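Local structure of polyprenyl synthetase (Nonlabens dokdonensis, 6KD7) at residues S6-F11 with G38-R43; H32-L37 with F71-L76. The protein probably condenses isopentenyl diphosphate with allylic diphosphates, in a magnesium-dependent prenyl transfer, to build geranylgeranyl diphosphate. All blocks are in the same frame, centred on the assembly; numbering follows the deposited sequence.

Interaction 1: residues S6-F11 with G38-R43; sequences SLRTTF and GGKRLR. With PPV (pyrophosphate), chain B.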
loop_
_atom_site.group_PDB
_atom_site.type_symbol
_atom_site.label_atom_id
_atom_site.label_comp_id
_atom_site.label_asym_id
_atom_site.label_seq_id
_atom_site.Cartn_x
_atom_site.Cartn_y
_atom_site.Cartn_z
ATOM N N SER A 6 34.881 -9.759 -35.989
ATOM C CA SER A 6 34.767 -8.933 -37.212
ATOM C C SER A 6 33.272 -8.657 -37.509
ATOM O O SER A 6 32.909 -7.478 -37.761
ATOM C CB SER A 6 35.468 -9.642 -38.352
ATOM O OG SER A 6 35.015 -9.147 -39.596
ATOM N N LEU A 7 32.434 -9.703 -37.522
ATOM C CA LEU A 7 30.957 -9.566 -37.726
ATOM C C LEU A 7 30.361 -8.654 -36.639
ATOM O O LEU A 7 29.618 -7.714 -37.010
ATOM C CB LEU A 7 30.310 -10.953 -37.740
ATOM C CG LEU A 7 30.604 -11.776 -38.993
ATOM C CD1 LEU A 7 30.008 -13.152 -38.874
ATOM C CD2 LEU A 7 30.119 -11.067 -40.258
ATOM N N ARG A 8 30.738 -8.856 -35.385
ATOM C CA ARG A 8 30.176 -8.036 -34.289
ATOM C C ARG A 8 30.537 -6.568 -34.519
ATOM O O ARG A 8 29.677 -5.720 -34.323
ATOM C CB ARG A 8 30.674 -8.548 -32.937
ATOM C CG ARG A 8 29.892 -8.013 -31.747
ATOM C CD ARG A 8 30.312 -8.580 -30.406
ATOM N NE ARG A 8 29.961 -9.980 -30.251
ATOM C CZ ARG A 8 30.804 -10.993 -30.392
ATOM N NH1 ARG A 8 30.381 -12.231 -30.226
ATOM N NH2 ARG A 8 32.069 -10.769 -30.686
ATOM N N THR A 9 31.745 -6.304 -35.007
ATOM C CA THR A 9 32.223 -4.912 -35.144
ATOM C C THR A 9 31.399 -4.236 -36.242
ATOM O O THR A 9 30.940 -3.092 -36.027
ATOM C CB THR A 9 33.754 -4.887 -35.343
ATOM O OG1 THR A 9 34.380 -5.396 -34.162
ATOM C CG2 THR A 9 34.291 -3.500 -35.612
ATOM N N THR A 10 31.258 -4.891 -37.394
ATOM C CA THR A 10 30.438 -4.405 -38.534
ATOM C C THR A 10 28.985 -4.240 -38.042
ATOM O O THR A 10 28.368 -3.208 -38.327
ATOM C CB THR A 10 30.417 -5.408 -39.691
ATOM O OG1 THR A 10 31.725 -5.946 -39.885
ATOM C CG2 THR A 10 29.853 -4.819 -40.969
ATOM N N PHE A 11 28.472 -5.239 -37.323
ATOM C CA PHE A 11 27.069 -5.244 -36.836
ATOM C C PHE A 11 26.807 -4.004 -35.985
ATOM O O PHE A 11 25.817 -3.313 -36.310
ATOM C CB PHE A 11 26.728 -6.501 -36.065
ATOM C CG PHE A 11 25.336 -6.447 -35.508
ATOM C CD1 PHE A 11 24.243 -6.677 -36.327
ATOM C CD2 PHE A 11 25.124 -6.159 -34.172
ATOM C CE1 PHE A 11 22.959 -6.603 -35.813
ATOM C CE2 PHE A 11 23.838 -6.087 -33.667
ATOM C CZ PHE A 11 22.758 -6.303 -34.485
ATOM N N GLY A 38 25.036 -4.021 -24.480
ATOM C CA GLY A 38 26.190 -4.879 -24.807
ATOM C C GLY A 38 25.929 -6.377 -24.759
ATOM O O GLY A 38 24.784 -6.823 -24.913
ATOM N N GLY A 39 27.012 -7.144 -24.654
ATOM C CA GLY A 39 27.015 -8.616 -24.762
ATOM C C GLY A 39 27.362 -9.153 -26.159
ATOM O O GLY A 39 27.880 -8.408 -27.026
ATOM N N LYS A 40 27.040 -10.429 -26.363
ATOM C CA LYS A 40 27.571 -11.271 -27.460
ATOM C C LYS A 40 26.777 -11.051 -28.753
ATOM O O LYS A 40 27.388 -11.279 -29.770
ATOM C CB LYS A 40 27.613 -12.747 -27.042
ATOM C CG LYS A 40 28.914 -13.187 -26.348
ATOM C CD LYS A 40 28.950 -14.653 -25.863
ATOM C CE LYS A 40 28.196 -15.642 -26.747
ATOM N NZ LYS A 40 26.756 -15.788 -26.387
ATOM N N ARG A 41 25.532 -10.559 -28.713
ATOM C CA ARG A 41 24.653 -10.383 -29.907
ATOM C C ARG A 41 24.629 -11.664 -30.736
ATOM O O ARG A 41 24.740 -11.566 -31.964
ATOM C CB ARG A 41 25.189 -9.337 -30.891
ATOM C CG ARG A 41 25.640 -8.039 -30.258
ATOM C CD ARG A 41 24.491 -7.230 -29.736
ATOM N NE ARG A 41 24.935 -6.056 -29.013
ATOM C CZ ARG A 41 24.152 -5.018 -28.734
ATOM N NH1 ARG A 41 22.865 -5.017 -29.063
ATOM N NH2 ARG A 41 24.661 -3.995 -28.093
ATOM N N LEU A 42 24.592 -12.820 -30.088
ATOM C CA LEU A 42 24.546 -14.154 -30.724
ATOM C C LEU A 42 23.516 -14.147 -31.853
ATOM O O LEU A 42 23.809 -14.684 -32.943
ATOM C CB LEU A 42 24.174 -15.181 -29.649
ATOM C CG LEU A 42 23.616 -16.535 -30.102
ATOM C CD1 LEU A 42 24.760 -17.461 -30.487
ATOM C CD2 LEU A 42 22.756 -17.216 -29.016
ATOM N N ARG A 43 22.295 -13.684 -31.603
ATOM C CA ARG A 43 21.185 -13.956 -32.560
ATOM C C ARG A 43 21.439 -13.247 -33.887
ATOM O O ARG A 43 21.480 -13.868 -34.933
ATOM C CB ARG A 43 19.864 -13.628 -31.873
ATOM C CG ARG A 43 19.499 -14.651 -30.804
ATOM C CD ARG A 43 18.332 -14.135 -29.997
ATOM N NE ARG A 43 18.061 -15.063 -28.926
ATOM C CZ ARG A 43 18.802 -15.103 -27.863
ATOM N NH1 ARG A 43 18.530 -15.942 -26.907
ATOM N NH2 ARG A 43 19.815 -14.277 -27.728
HETATM O O11 PPV B . 20.868 -14.679 -22.837
HETATM P P1 PPV B . 21.146 -14.340 -24.260
HETATM O O21 PPV B . 20.365 -15.191 -25.186
HETATM O O31 PPV B . 22.605 -14.376 -24.563
HETATM O OPP PPV B . 20.615 -12.806 -24.531
HETATM P P2 PPV B . 21.119 -11.274 -24.285
HETATM O O12 PPV B . 20.901 -10.979 -22.847
HETATM O O22 PPV B . 22.576 -11.255 -24.639
HETATM O O32 PPV B . 20.327 -10.369 -25.164
#
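Arg8 brings two of its guanidinium nitrogens, NE and NH1, side-on to one backbone oxygen, that of Lys40. Arg8 NE lies 2.9 Å from Lys40 O, its bond fairly straight at 159°, while Arg8 NH1 reaches the same Lys40 O at 3.2 Å. The oxygen sits at the edge of the guanidinium, in its plane. NH1 comes in on a lone pair in the carbonyl plane, whereas NE stands above that plane. With CG anti to the backbone N (chi1 -165°), the chain leaves helix 4-18 toward the loop, and a bend at chi3 turns NE and NH1 to the carbonyl. Arginine suits this place because its long arm reaches from the helix to the loop and offers two adjacent donors.

Farther along the helix, Phe11 CE2 rests 4.1 Å from Arg41 CD; the two side chains cross at about a right angle. Arg41 is long enough to lay its CD methylene against the ring and carry its charged end on to Glu69, by a salt bridge. Gly39 has a positive phi at which a CB would be jammed against the carbonyl oxygen of Gly38. Beyond the turn, Arg43 NH1 donates to pyrophosphate O21 at 2.6 Å and Arg43 NH2 to the same O21 at 2.8 Å. The Gly-Gly-Lys-Arg-Leu-Arg-Pro sequence running into helix 42-54 is the GGKRxRP motif of trans-prenyl diphosphate synthases, here at their diphosphate-binding site.

Interaction 2: residues H32-L37 with F71-L76; sequences HYILDL and FHNFTL. With PPV (pyrophosphate), chain B.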
loop_
_atom_site.group_PDB
_atom_site.type_symbol
_atom_site.label_atom_id
_atom_site.label_comp_id
_atom_site.label_asym_id
_atom_site.label_seq_id
_atom_site.Cartn_x
_atom_site.Cartn_y
_atom_site.Cartn_z
ATOM N N HIS A 32 17.357 3.160 -27.846
ATOM C CA HIS A 32 18.841 3.330 -27.867
ATOM C C HIS A 32 19.463 2.750 -26.575
ATOM O O HIS A 32 20.488 2.033 -26.641
ATOM C CB HIS A 32 19.193 4.792 -28.112
ATOM C CG HIS A 32 18.694 5.257 -29.440
ATOM N ND1 HIS A 32 17.700 6.234 -29.570
ATOM C CD2 HIS A 32 18.947 4.820 -30.685
ATOM C CE1 HIS A 32 17.428 6.398 -30.844
ATOM N NE2 HIS A 32 18.161 5.546 -31.535
ATOM N N TYR A 33 18.804 2.988 -25.438
ATOM C CA TYR A 33 19.257 2.490 -24.132
ATOM C C TYR A 33 19.324 0.970 -24.163
ATOM O O TYR A 33 20.363 0.407 -23.831
ATOM C CB TYR A 33 18.348 3.005 -23.029
ATOM C CG TYR A 33 18.691 2.517 -21.645
ATOM C CD1 TYR A 33 19.621 3.182 -20.862
ATOM C CD2 TYR A 33 18.044 1.428 -21.099
ATOM C CE1 TYR A 33 19.906 2.772 -19.571
ATOM C CE2 TYR A 33 18.298 1.020 -19.804
ATOM C CZ TYR A 33 19.233 1.698 -19.021
ATOM O OH TYR A 33 19.477 1.258 -17.746
ATOM N N ILE A 34 18.243 0.281 -24.522
ATOM C CA ILE A 34 18.268 -1.198 -24.388
ATOM C C ILE A 34 19.232 -1.795 -25.419
ATOM O O ILE A 34 19.834 -2.858 -25.120
ATOM C CB ILE A 34 16.867 -1.829 -24.438
ATOM C CG1 ILE A 34 16.952 -3.277 -23.947
ATOM C CG2 ILE A 34 16.243 -1.695 -25.825
ATOM C CD1 ILE A 34 15.684 -3.770 -23.394
ATOM N N LEU A 35 19.396 -1.170 -26.586
ATOM C CA LEU A 35 20.316 -1.710 -27.633
ATOM C C LEU A 35 21.770 -1.453 -27.257
ATOM O O LEU A 35 22.601 -2.054 -27.878
ATOM C CB LEU A 35 19.991 -1.084 -28.985
ATOM C CG LEU A 35 18.636 -1.503 -29.553
ATOM C CD1 LEU A 35 18.343 -0.729 -30.819
ATOM C CD2 LEU A 35 18.597 -3.014 -29.790
ATOM N N ASP A 36 22.035 -0.624 -26.253
ATOM C CA ASP A 36 23.397 -0.268 -25.824
ATOM C C ASP A 36 23.792 -1.009 -24.546
ATOM O O ASP A 36 24.703 -0.542 -23.908
ATOM C CB ASP A 36 23.473 1.238 -25.607
ATOM C CG ASP A 36 24.898 1.754 -25.527
ATOM O OD1 ASP A 36 25.793 1.106 -26.074
ATOM O OD2 ASP A 36 25.090 2.791 -24.903
ATOM N N LEU A 37 23.175 -2.120 -24.189
ATOM C CA LEU A 37 23.542 -2.818 -22.937
ATOM C C LEU A 37 24.614 -3.866 -23.224
ATOM O O LEU A 37 25.026 -4.544 -22.286
ATOM C CB LEU A 37 22.319 -3.459 -22.294
ATOM C CG LEU A 37 21.216 -2.485 -21.855
ATOM C CD1 LEU A 37 20.127 -3.213 -21.086
ATOM C CD2 LEU A 37 21.745 -1.338 -21.019
ATOM N N PHE A 71 14.012 -7.286 -32.459
ATOM C CA PHE A 71 12.926 -8.178 -32.028
ATOM C C PHE A 71 13.279 -8.742 -30.665
ATOM O O PHE A 71 12.450 -8.645 -29.746
ATOM C CB PHE A 71 12.643 -9.322 -33.006
ATOM C CG PHE A 71 11.662 -10.300 -32.447
ATOM C CD1 PHE A 71 10.316 -9.983 -32.375
ATOM C CD2 PHE A 71 12.079 -11.484 -31.914
ATOM C CE1 PHE A 71 9.411 -10.854 -31.785
ATOM C CE2 PHE A 71 11.178 -12.359 -31.323
ATOM C CZ PHE A 71 9.848 -12.040 -31.258
ATOM N N HIS A 72 14.435 -9.381 -30.559
ATOM C CA HIS A 72 14.865 -10.034 -29.296
ATOM C C HIS A 72 14.791 -9.025 -28.124
ATOM O O HIS A 72 14.241 -9.397 -27.086
ATOM C CB HIS A 72 16.267 -10.584 -29.424
ATOM C CG HIS A 72 16.747 -11.257 -28.193
ATOM N ND1 HIS A 72 16.076 -12.352 -27.646
ATOM C CD2 HIS A 72 17.838 -11.019 -27.432
ATOM C CE1 HIS A 72 16.731 -12.752 -26.591
ATOM N NE2 HIS A 72 17.827 -11.961 -26.454
ATOM N N ASN A 73 15.257 -7.804 -28.334
ATOM C CA ASN A 73 15.296 -6.753 -27.301
ATOM C C ASN A 73 13.869 -6.314 -26.987
ATOM O O ASN A 73 13.621 -6.053 -25.813
ATOM C CB ASN A 73 16.219 -5.602 -27.674
ATOM C CG ASN A 73 17.656 -5.985 -27.393
ATOM O OD1 ASN A 73 18.058 -5.958 -26.241
ATOM N ND2 ASN A 73 18.352 -6.514 -28.394
ATOM N N PHE A 74 12.979 -6.361 -27.969
ATOM C CA PHE A 74 11.560 -6.035 -27.712
ATOM C C PHE A 74 11.031 -7.060 -26.709
ATOM O O PHE A 74 10.416 -6.655 -25.746
ATOM C CB PHE A 74 10.761 -6.100 -29.012
ATOM C CG PHE A 74 9.404 -6.745 -28.899
ATOM C CD1 PHE A 74 8.354 -6.084 -28.293
ATOM C CD2 PHE A 74 9.167 -8.006 -29.417
ATOM C CE1 PHE A 74 7.102 -6.666 -28.204
ATOM C CE2 PHE A 74 7.913 -8.585 -29.329
ATOM C CZ PHE A 74 6.885 -7.917 -28.715
ATOM N N THR A 75 11.366 -8.335 -26.906
ATOM C CA THR A 75 10.896 -9.381 -25.999
ATOM C C THR A 75 11.512 -9.143 -24.617
ATOM O O THR A 75 10.839 -9.422 -23.634
ATOM C CB THR A 75 11.131 -10.802 -26.512
ATOM O OG1 THR A 75 12.505 -11.144 -26.423
ATOM C CG2 THR A 75 10.623 -10.970 -27.921
ATOM N N LEU A 76 12.755 -8.694 -24.521
ATOM C CA LEU A 76 13.370 -8.540 -23.183
ATOM C C LEU A 76 12.668 -7.391 -22.430
ATOM O O LEU A 76 12.466 -7.455 -21.194
ATOM C CB LEU A 76 14.856 -8.252 -23.349
ATOM C CG LEU A 76 15.663 -9.342 -24.045
ATOM C CD1 LEU A 76 17.094 -8.847 -24.177
ATOM C CD2 LEU A 76 15.620 -10.680 -23.335
HETATM O O11 PPV B . 20.868 -14.679 -22.837
HETATM P P1 PPV B . 21.146 -14.340 -24.260
HETATM O O21 PPV B . 20.365 -15.191 -25.186
HETATM O O31 PPV B . 22.605 -14.376 -24.563
HETATM O OPP PPV B . 20.615 -12.806 -24.531
HETATM P P2 PPV B . 21.119 -11.274 -24.285
HETATM O O12 PPV B . 20.901 -10.979 -22.847
HETATM O O22 PPV B . 22.576 -11.255 -24.639
HETATM O O32 PPV B . 20.327 -10.369 -25.164
#
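Asn73 meets Leu35 from its first side-chain atom onward: CB lies 4.1 Å from Leu35 CD2, and CG comes slightly nearer that methyl, at 3.9 Å from Leu35 CD2. There the amide divides. Asn73 OD1 has Ile34 CG1 and, as near, Ile34 O, each at 3.7 Å, the two side chains sliding past each other in opposite directions, while Asn73 ND2 meets Leu35 CD2 at 3.8 Å. No hydrogen bond crosses this contact; ND2 instead donates to Glu69 O, one turn back in its own helix. CG stands beside the backbone N (chi1 -80°), which lets ND2 fold back to that carbonyl while the amide still packs on aliphatic neighbours. Asparagine thus fits by being short enough for ND2 to turn back to a carbonyl of its own helix, and Ile34 and Leu35 fit by being purely apolar. A leucine here would probably leave Glu69 O without its side-chain donor.

One residue earlier, His72 turns its ring edge to the pyrophosphate, His72 NE2 making a weak bond to O32 at 3.2 Å. Leu76 CD1 lies 3.7 Å from the same O32. The packing of helix 25-35 on helix 58-82 thus adjoins the diphosphate pocket of the predominantly helical prenyl synthase fold.

Interactions 1 and 2 lie with their centres 13 Å apart and alternate along the chain: helix 25-35 of interaction 2 leads straight into the glycine-containing loop of interaction 1. The two are joined by Arg41, whose NH2 lies 2.8 Å from Leu35 O, a probable hydrogen bond that ties the loop to the backbone at Leu35. Glu69 joins them again, taking the charge of Arg41 on its carboxylate and the amide of Asn73 on its backbone oxygen. At the pyrophosphate they converge: Arg43 serves one phosphate, His72 reaches the other phosphate and the bridging oxygen, both by weak bonds, and Arg43 NH2 packs 3.3 Å from His72 NE2.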